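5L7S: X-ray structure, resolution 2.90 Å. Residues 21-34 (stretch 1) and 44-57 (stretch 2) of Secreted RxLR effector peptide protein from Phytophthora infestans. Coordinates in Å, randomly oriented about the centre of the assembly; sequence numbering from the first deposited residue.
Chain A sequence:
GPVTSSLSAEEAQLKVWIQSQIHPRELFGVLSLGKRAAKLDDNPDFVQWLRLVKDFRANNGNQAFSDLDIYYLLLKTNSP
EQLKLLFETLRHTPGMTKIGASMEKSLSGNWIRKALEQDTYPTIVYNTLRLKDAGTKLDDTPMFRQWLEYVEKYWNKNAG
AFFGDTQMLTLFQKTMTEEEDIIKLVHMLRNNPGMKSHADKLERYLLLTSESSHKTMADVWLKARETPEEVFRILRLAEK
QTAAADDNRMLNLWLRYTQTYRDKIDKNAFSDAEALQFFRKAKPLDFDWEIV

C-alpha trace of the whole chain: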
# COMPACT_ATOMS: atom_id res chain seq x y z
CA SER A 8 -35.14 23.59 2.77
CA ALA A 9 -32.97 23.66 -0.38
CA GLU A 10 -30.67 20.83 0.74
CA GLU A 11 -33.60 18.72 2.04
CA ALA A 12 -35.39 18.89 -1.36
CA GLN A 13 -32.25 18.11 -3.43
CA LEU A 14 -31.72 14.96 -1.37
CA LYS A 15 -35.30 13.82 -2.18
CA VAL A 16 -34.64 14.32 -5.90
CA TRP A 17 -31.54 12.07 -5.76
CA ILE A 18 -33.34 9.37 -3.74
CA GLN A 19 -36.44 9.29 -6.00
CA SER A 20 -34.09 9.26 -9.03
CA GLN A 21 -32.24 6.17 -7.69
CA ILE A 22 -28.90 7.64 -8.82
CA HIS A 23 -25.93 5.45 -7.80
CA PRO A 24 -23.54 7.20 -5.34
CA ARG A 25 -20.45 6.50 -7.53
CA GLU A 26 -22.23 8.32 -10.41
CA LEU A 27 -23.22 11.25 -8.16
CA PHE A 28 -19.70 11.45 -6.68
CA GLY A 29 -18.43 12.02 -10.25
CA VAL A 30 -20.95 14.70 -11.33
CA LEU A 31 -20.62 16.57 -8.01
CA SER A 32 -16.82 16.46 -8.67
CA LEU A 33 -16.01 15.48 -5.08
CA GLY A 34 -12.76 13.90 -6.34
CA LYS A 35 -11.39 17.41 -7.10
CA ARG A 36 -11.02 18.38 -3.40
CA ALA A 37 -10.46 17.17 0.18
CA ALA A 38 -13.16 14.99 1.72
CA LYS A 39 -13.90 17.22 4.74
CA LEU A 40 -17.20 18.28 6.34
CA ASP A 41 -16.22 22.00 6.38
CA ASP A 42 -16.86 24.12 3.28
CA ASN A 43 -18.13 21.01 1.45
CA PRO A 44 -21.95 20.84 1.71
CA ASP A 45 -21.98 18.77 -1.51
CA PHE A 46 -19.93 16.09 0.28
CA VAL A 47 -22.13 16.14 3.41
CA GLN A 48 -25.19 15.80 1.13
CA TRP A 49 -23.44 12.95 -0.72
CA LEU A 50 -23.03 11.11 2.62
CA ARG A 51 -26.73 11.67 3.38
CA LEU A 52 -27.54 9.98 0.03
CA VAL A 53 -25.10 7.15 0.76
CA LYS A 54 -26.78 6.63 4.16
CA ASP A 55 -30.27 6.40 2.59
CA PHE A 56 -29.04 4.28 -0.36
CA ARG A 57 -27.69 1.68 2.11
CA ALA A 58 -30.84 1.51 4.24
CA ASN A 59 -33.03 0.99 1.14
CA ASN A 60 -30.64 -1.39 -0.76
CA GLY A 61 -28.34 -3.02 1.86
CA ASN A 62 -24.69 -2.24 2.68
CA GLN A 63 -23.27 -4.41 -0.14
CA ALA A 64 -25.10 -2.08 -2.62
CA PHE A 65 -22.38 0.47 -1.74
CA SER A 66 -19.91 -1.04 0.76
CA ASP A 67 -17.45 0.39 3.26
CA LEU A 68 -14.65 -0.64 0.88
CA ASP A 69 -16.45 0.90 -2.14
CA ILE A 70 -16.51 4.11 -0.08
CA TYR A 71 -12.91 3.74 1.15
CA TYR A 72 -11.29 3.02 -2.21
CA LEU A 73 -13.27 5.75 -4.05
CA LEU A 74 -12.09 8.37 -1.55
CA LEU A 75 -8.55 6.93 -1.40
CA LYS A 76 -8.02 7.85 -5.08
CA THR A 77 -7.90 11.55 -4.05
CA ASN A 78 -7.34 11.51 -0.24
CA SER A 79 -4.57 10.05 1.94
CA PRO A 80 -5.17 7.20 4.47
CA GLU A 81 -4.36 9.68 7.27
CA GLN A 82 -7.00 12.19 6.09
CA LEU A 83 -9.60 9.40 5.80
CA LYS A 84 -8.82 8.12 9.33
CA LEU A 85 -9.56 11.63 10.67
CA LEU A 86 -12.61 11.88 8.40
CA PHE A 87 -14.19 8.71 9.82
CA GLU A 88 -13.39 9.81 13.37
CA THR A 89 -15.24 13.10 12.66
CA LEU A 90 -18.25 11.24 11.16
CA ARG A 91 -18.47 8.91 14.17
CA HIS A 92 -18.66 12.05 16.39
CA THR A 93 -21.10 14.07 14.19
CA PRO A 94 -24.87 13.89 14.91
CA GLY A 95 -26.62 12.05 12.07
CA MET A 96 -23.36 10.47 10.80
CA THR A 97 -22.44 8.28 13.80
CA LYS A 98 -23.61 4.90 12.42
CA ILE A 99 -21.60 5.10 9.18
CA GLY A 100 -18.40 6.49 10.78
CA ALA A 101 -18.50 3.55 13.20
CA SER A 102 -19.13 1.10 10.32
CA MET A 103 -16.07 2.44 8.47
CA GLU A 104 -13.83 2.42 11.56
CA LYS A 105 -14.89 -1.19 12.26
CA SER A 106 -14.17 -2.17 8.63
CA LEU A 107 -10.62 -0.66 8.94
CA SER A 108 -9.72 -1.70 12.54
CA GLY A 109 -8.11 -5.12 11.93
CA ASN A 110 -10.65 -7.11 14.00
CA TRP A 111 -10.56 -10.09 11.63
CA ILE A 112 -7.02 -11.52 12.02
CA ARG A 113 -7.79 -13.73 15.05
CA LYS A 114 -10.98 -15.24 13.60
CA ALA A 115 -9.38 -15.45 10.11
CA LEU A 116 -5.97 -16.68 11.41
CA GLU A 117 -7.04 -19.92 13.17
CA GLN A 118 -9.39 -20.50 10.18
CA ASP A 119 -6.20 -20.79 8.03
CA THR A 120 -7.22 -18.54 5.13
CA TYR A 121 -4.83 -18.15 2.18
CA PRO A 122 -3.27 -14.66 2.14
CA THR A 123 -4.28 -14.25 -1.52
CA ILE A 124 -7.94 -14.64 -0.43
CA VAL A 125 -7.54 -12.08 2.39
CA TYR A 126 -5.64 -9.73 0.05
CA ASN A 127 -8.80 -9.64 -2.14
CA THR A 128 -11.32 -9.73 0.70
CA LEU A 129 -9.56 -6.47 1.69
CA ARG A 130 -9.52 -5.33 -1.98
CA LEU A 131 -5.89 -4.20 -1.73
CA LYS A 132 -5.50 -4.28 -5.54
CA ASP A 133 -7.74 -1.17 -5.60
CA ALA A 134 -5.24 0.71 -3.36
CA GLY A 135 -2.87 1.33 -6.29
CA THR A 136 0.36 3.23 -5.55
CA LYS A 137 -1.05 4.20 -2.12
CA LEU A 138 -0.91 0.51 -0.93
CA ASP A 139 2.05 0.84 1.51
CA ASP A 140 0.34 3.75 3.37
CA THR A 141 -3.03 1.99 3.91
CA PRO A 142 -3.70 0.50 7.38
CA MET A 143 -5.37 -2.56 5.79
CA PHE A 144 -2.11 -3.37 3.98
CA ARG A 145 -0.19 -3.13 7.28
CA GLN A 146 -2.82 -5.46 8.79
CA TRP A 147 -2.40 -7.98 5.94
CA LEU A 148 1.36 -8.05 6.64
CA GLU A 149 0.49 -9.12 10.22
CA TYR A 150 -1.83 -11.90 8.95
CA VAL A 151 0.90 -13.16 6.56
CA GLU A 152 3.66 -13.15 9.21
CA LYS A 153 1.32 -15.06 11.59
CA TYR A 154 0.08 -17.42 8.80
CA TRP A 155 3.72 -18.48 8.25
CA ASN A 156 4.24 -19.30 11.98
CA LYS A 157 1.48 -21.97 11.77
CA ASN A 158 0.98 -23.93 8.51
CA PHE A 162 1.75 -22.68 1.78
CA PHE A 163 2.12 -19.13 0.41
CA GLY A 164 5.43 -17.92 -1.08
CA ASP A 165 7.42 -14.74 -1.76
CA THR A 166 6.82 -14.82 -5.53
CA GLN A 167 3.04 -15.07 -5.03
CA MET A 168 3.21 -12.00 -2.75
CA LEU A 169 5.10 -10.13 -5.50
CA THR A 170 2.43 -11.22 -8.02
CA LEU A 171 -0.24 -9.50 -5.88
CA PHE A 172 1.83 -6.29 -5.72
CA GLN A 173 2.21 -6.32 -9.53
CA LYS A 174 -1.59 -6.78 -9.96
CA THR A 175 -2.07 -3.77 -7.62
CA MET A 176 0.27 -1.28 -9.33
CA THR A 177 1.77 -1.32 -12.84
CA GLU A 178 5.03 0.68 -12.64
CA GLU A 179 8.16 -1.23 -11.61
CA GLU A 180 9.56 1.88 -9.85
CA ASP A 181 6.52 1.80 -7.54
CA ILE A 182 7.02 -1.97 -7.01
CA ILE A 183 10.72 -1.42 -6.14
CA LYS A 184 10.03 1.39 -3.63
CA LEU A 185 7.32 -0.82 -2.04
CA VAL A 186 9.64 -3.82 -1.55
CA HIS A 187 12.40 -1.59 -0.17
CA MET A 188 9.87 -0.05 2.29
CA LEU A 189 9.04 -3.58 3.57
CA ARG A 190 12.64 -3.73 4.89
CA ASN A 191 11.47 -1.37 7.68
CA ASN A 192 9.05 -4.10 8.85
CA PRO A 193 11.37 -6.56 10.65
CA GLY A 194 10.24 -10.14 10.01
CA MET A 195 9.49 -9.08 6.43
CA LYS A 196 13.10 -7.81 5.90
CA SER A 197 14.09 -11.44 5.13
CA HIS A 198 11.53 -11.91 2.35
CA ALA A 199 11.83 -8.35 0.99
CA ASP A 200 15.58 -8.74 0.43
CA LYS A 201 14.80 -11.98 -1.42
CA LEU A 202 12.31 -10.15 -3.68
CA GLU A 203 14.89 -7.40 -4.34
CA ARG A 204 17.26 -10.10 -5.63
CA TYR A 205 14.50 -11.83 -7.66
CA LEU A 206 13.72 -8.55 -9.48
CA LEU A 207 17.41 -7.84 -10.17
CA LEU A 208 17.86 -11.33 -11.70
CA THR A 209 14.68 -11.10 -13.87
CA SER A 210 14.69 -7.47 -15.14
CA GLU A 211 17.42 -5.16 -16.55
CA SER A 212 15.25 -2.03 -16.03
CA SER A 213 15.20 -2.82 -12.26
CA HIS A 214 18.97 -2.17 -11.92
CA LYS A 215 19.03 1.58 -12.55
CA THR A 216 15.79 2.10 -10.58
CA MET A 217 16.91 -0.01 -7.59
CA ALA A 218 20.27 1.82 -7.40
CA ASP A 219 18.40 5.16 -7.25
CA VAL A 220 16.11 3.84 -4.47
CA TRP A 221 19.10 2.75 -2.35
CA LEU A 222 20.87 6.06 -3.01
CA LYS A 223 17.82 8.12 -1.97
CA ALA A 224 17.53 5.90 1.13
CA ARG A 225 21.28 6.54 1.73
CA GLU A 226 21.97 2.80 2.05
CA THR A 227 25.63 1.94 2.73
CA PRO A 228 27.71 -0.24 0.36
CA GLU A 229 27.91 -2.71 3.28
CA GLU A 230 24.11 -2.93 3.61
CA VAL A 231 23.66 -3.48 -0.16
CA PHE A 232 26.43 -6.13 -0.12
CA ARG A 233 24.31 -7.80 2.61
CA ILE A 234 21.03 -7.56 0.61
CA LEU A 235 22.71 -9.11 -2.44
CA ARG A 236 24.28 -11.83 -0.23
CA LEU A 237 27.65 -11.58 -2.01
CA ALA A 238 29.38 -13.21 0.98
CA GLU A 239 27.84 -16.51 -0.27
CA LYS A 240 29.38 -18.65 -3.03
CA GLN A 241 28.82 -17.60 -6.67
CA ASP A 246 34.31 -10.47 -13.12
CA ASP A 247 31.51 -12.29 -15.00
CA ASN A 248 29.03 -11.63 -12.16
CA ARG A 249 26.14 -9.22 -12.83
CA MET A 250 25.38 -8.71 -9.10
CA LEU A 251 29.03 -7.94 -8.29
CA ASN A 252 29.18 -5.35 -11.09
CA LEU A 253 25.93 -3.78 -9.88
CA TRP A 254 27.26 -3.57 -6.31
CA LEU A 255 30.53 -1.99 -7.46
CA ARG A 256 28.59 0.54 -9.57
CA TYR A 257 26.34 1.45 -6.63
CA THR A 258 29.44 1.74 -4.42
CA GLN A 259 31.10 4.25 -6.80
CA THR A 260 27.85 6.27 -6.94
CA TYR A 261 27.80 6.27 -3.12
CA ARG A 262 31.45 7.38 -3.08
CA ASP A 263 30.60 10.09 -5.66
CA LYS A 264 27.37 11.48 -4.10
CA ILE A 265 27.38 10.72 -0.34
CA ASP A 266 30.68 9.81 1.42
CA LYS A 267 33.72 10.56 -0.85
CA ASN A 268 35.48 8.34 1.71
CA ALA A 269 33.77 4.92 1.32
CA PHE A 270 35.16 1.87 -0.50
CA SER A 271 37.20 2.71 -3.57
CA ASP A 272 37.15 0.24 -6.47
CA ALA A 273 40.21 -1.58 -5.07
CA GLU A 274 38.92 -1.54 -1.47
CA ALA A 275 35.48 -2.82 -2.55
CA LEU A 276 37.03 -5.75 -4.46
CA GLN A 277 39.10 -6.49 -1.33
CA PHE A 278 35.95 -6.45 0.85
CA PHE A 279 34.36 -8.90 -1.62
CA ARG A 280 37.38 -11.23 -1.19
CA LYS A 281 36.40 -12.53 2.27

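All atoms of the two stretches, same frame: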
# COMPACT_ATOMS: atom_id res chain seq x y z
N GLN A 21 -33.00 7.42 -7.85
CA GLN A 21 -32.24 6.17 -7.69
C GLN A 21 -30.86 6.24 -8.37
O GLN A 21 -30.39 5.26 -8.95
CB GLN A 21 -33.05 4.96 -8.18
CG GLN A 21 -34.43 4.86 -7.56
CD GLN A 21 -35.11 3.54 -7.88
OE1 GLN A 21 -34.99 3.02 -8.99
NE2 GLN A 21 -35.82 2.99 -6.90
N ILE A 22 -30.24 7.42 -8.28
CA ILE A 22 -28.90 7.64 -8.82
C ILE A 22 -27.88 6.92 -7.92
O ILE A 22 -28.00 6.97 -6.69
CB ILE A 22 -28.57 9.15 -8.97
CG1 ILE A 22 -27.30 9.34 -9.80
CG2 ILE A 22 -28.46 9.87 -7.62
CD1 ILE A 22 -27.01 10.79 -10.14
N HIS A 23 -26.92 6.24 -8.54
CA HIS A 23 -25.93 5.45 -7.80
C HIS A 23 -24.86 6.40 -7.22
O HIS A 23 -24.41 7.29 -7.94
CB HIS A 23 -25.30 4.40 -8.70
CG HIS A 23 -24.48 3.38 -7.96
ND1 HIS A 23 -23.11 3.46 -7.88
CD2 HIS A 23 -24.84 2.28 -7.27
CE1 HIS A 23 -22.66 2.44 -7.16
NE2 HIS A 23 -23.69 1.71 -6.78
N PRO A 24 -24.46 6.21 -5.94
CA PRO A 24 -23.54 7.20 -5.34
C PRO A 24 -22.19 7.39 -6.06
O PRO A 24 -21.66 8.49 -6.03
CB PRO A 24 -23.33 6.67 -3.91
CG PRO A 24 -24.52 5.81 -3.65
CD PRO A 24 -24.84 5.17 -4.97
N ARG A 25 -21.64 6.34 -6.68
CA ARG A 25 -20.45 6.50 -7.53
C ARG A 25 -20.69 7.50 -8.67
O ARG A 25 -19.83 8.34 -8.93
CB ARG A 25 -19.93 5.17 -8.08
CG ARG A 25 -18.57 5.30 -8.78
CD ARG A 25 -17.91 3.97 -9.10
NE ARG A 25 -17.18 3.41 -7.96
CZ ARG A 25 -17.63 2.49 -7.10
NH1 ARG A 25 -16.84 2.09 -6.10
NH2 ARG A 25 -18.85 1.96 -7.21
N GLU A 26 -21.85 7.39 -9.33
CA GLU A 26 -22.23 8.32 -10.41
C GLU A 26 -22.36 9.75 -9.90
O GLU A 26 -21.86 10.69 -10.53
CB GLU A 26 -23.54 7.91 -11.08
CG GLU A 26 -23.54 6.55 -11.77
CD GLU A 26 -24.93 6.08 -12.19
OE1 GLU A 26 -25.01 5.26 -13.13
OE2 GLU A 26 -25.95 6.50 -11.58
N LEU A 27 -23.04 9.92 -8.76
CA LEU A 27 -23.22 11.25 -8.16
C LEU A 27 -21.90 11.85 -7.69
O LEU A 27 -21.68 13.04 -7.83
CB LEU A 27 -24.22 11.21 -7.00
CG LEU A 27 -24.59 12.59 -6.42
CD1 LEU A 27 -25.34 13.43 -7.44
CD2 LEU A 27 -25.40 12.47 -5.14
N PHE A 28 -21.03 11.02 -7.11
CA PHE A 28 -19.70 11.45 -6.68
C PHE A 28 -18.93 12.11 -7.84
O PHE A 28 -18.32 13.17 -7.67
CB PHE A 28 -18.91 10.27 -6.11
CG PHE A 28 -17.65 10.66 -5.39
CD1 PHE A 28 -17.70 11.08 -4.07
CD2 PHE A 28 -16.42 10.59 -6.03
CE1 PHE A 28 -16.53 11.43 -3.39
CE2 PHE A 28 -15.25 10.95 -5.37
CZ PHE A 28 -15.31 11.37 -4.05
N GLY A 29 -18.99 11.48 -9.02
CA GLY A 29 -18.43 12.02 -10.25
C GLY A 29 -18.99 13.36 -10.69
O GLY A 29 -18.22 14.32 -10.89
N VAL A 30 -20.31 13.46 -10.82
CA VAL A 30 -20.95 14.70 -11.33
C VAL A 30 -20.88 15.87 -10.34
O VAL A 30 -20.84 17.03 -10.75
CB VAL A 30 -22.40 14.48 -11.82
CG1 VAL A 30 -22.47 13.33 -12.83
CG2 VAL A 30 -23.37 14.26 -10.66
N LEU A 31 -20.87 15.56 -9.04
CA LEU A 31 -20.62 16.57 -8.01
C LEU A 31 -19.13 16.93 -7.90
O LEU A 31 -18.79 17.85 -7.16
CB LEU A 31 -21.13 16.10 -6.64
CG LEU A 31 -22.64 15.88 -6.46
CD1 LEU A 31 -22.93 15.50 -5.02
CD2 LEU A 31 -23.45 17.10 -6.86
N SER A 32 -18.26 16.18 -8.59
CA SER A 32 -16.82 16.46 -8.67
C SER A 32 -16.19 16.54 -7.27
O SER A 32 -15.47 17.48 -6.95
CB SER A 32 -16.56 17.74 -9.47
OG SER A 32 -17.11 17.64 -10.78
N LEU A 33 -16.51 15.55 -6.45
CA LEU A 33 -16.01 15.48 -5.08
C LEU A 33 -14.59 14.90 -5.05
O LEU A 33 -13.90 15.02 -4.03
CB LEU A 33 -16.97 14.68 -4.21
CG LEU A 33 -18.34 15.33 -3.98
CD1 LEU A 33 -19.36 14.32 -3.48
CD2 LEU A 33 -18.24 16.51 -3.01
N GLY A 34 -14.16 14.29 -6.15
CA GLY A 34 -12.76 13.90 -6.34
C GLY A 34 -11.77 15.05 -6.49
O GLY A 34 -10.58 14.86 -6.27
N PRO A 44 -20.57 21.30 1.53
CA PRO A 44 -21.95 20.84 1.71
C PRO A 44 -22.40 19.80 0.67
O PRO A 44 -23.31 19.02 0.95
CB PRO A 44 -22.77 22.12 1.58
CG PRO A 44 -21.95 23.00 0.70
CD PRO A 44 -20.53 22.70 1.07
N ASP A 45 -21.76 19.81 -0.50
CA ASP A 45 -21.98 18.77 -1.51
C ASP A 45 -21.52 17.40 -1.03
O ASP A 45 -22.17 16.39 -1.33
CB ASP A 45 -21.28 19.11 -2.83
CG ASP A 45 -21.91 20.30 -3.53
OD1 ASP A 45 -21.85 21.42 -2.98
OD2 ASP A 45 -22.45 20.10 -4.64
N PHE A 46 -20.41 17.35 -0.30
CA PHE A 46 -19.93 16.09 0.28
C PHE A 46 -20.85 15.60 1.39
O PHE A 46 -21.23 14.42 1.40
CB PHE A 46 -18.49 16.23 0.81
CG PHE A 46 -17.90 14.93 1.30
CD1 PHE A 46 -17.75 13.85 0.43
CD2 PHE A 46 -17.52 14.77 2.63
CE1 PHE A 46 -17.22 12.65 0.87
CE2 PHE A 46 -16.99 13.57 3.07
CZ PHE A 46 -16.84 12.50 2.19
N VAL A 47 -21.22 16.49 2.31
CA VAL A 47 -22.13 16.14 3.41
C VAL A 47 -23.44 15.57 2.84
O VAL A 47 -23.90 14.52 3.28
CB VAL A 47 -22.42 17.35 4.34
CG1 VAL A 47 -23.34 16.94 5.49
CG2 VAL A 47 -21.13 17.95 4.88
N GLN A 48 -24.00 16.27 1.86
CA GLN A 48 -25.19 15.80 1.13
C GLN A 48 -24.96 14.43 0.48
O GLN A 48 -25.83 13.56 0.54
CB GLN A 48 -25.63 16.82 0.08
CG GLN A 48 -26.44 17.99 0.63
CD GLN A 48 -27.90 17.64 0.89
OE1 GLN A 48 -28.23 17.04 1.92
NE2 GLN A 48 -28.78 18.01 -0.03
N TRP A 49 -23.80 14.24 -0.13
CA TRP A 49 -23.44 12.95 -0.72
C TRP A 49 -23.47 11.82 0.31
O TRP A 49 -23.94 10.73 0.02
CB TRP A 49 -22.07 13.00 -1.43
CG TRP A 49 -21.72 11.70 -2.08
CD1 TRP A 49 -22.22 11.22 -3.24
CD2 TRP A 49 -20.82 10.71 -1.58
NE1 TRP A 49 -21.68 9.99 -3.51
CE2 TRP A 49 -20.82 9.65 -2.51
CE3 TRP A 49 -20.01 10.62 -0.44
CZ2 TRP A 49 -20.04 8.51 -2.34
CZ3 TRP A 49 -19.23 9.48 -0.27
CH2 TRP A 49 -19.25 8.44 -1.22
N LEU A 50 -22.98 12.09 1.52
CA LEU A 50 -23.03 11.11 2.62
C LEU A 50 -24.47 10.80 3.02
O LEU A 50 -24.82 9.64 3.22
CB LEU A 50 -22.24 11.59 3.84
CG LEU A 50 -20.72 11.75 3.66
CD1 LEU A 50 -20.12 12.40 4.89
CD2 LEU A 50 -20.04 10.42 3.36
N ARG A 51 -25.30 11.85 3.09
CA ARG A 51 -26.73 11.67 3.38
C ARG A 51 -27.40 10.75 2.35
O ARG A 51 -28.19 9.88 2.73
CB ARG A 51 -27.46 13.02 3.46
CG ARG A 51 -27.02 13.89 4.63
CD ARG A 51 -27.99 15.04 4.88
NE ARG A 51 -27.41 16.06 5.78
CZ ARG A 51 -26.95 17.26 5.43
NH1 ARG A 51 -26.96 17.69 4.16
NH2 ARG A 51 -26.46 18.07 6.37
N LEU A 52 -27.06 10.91 1.07
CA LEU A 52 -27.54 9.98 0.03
C LEU A 52 -27.00 8.57 0.23
O LEU A 52 -27.74 7.60 0.07
CB LEU A 52 -27.16 10.45 -1.38
CG LEU A 52 -27.66 9.51 -2.50
CD1 LEU A 52 -29.16 9.64 -2.68
CD2 LEU A 52 -26.94 9.77 -3.82
N VAL A 53 -25.71 8.46 0.54
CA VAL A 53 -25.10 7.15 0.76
C VAL A 53 -25.85 6.44 1.88
O VAL A 53 -26.29 5.32 1.71
CB VAL A 53 -23.58 7.27 1.05
CG1 VAL A 53 -23.00 5.94 1.54
CG2 VAL A 53 -22.83 7.75 -0.19
N LYS A 54 -26.02 7.14 3.01
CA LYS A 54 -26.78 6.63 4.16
C LYS A 54 -28.14 6.04 3.76
O LYS A 54 -28.43 4.89 4.07
CB LYS A 54 -26.99 7.76 5.19
CG LYS A 54 -27.59 7.33 6.51
CD LYS A 54 -27.67 8.52 7.46
CE LYS A 54 -28.45 8.18 8.72
NZ LYS A 54 -28.60 9.36 9.61
N ASP A 55 -28.94 6.83 3.05
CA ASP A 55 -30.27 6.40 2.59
C ASP A 55 -30.20 5.25 1.58
O ASP A 55 -31.01 4.32 1.64
CB ASP A 55 -31.04 7.57 1.97
CG ASP A 55 -32.45 7.18 1.56
OD1 ASP A 55 -33.34 7.13 2.44
OD2 ASP A 55 -32.66 6.93 0.36
N PHE A 56 -29.24 5.32 0.66
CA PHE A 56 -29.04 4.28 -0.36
C PHE A 56 -28.73 2.92 0.26
O PHE A 56 -29.14 1.89 -0.27
CB PHE A 56 -27.93 4.69 -1.33
CG PHE A 56 -27.86 3.85 -2.59
CD1 PHE A 56 -28.62 4.19 -3.70
CD2 PHE A 56 -27.03 2.74 -2.66
CE1 PHE A 56 -28.56 3.43 -4.87
CE2 PHE A 56 -26.96 1.98 -3.82
CZ PHE A 56 -27.73 2.32 -4.93
N ARG A 57 -28.01 2.92 1.38
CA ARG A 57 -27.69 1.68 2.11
C ARG A 57 -28.91 1.09 2.78
O ARG A 57 -29.21 -0.09 2.60
CB ARG A 57 -26.63 1.94 3.16
CG ARG A 57 -25.26 2.19 2.57
CD ARG A 57 -24.23 2.42 3.65
NE ARG A 57 -23.05 1.61 3.38
CZ ARG A 57 -22.08 1.36 4.26
NH1 ARG A 57 -22.10 1.86 5.50
NH2 ARG A 57 -21.08 0.60 3.87

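What makes Trp49 the centre of this contact? It has the largest area covered by the other stretch, and its CA-to-CB bond points toward that stretch, with chi1 t. The helix starting at Pro24 runs nearly antiparallel to helix 44-57, at 171°. The indole is both greasy and polar: Trp49 NE1 donates a hydrogen bond to Pro24 O at 2.9 Å, the one hydrogen bond between the stretches. Pro24 O also accepts from Phe28 N, 2.8 Å away, so one carbonyl serves helix and contact alike.

How is the rest of Trp49 packed? Phe28 turns its ring edge toward the indole face, with Phe28 CD1 3.8 Å from Trp49 CE2. Leu27 CD2 lies at the indole edge and also meets Leu52 CD2 at 3.4 Å, while Leu33 CD1 reaches Trp49 CB at 3.6 Å.

Why does proline suit position 24? In the first turn of a helix its missing amide hydrogen costs no backbone bond, and its compact ring fits between aromatic neighbours. Pro24 CB touches Val53 CG2 at 3.9 Å.

What does Phe56 add? Its flat face receives Pro24 CD, 4.0 Å from Phe56 CD2 and almost on the ring normal, a CH-pi contact. His23 CD2 approaches Phe56 CZ at 3.7 Å, extending the cover. Phe56 stays partly exposed, whereas Trp49 and Pro24 are buried; the stretches bury 651 Å² between them, both sides summed.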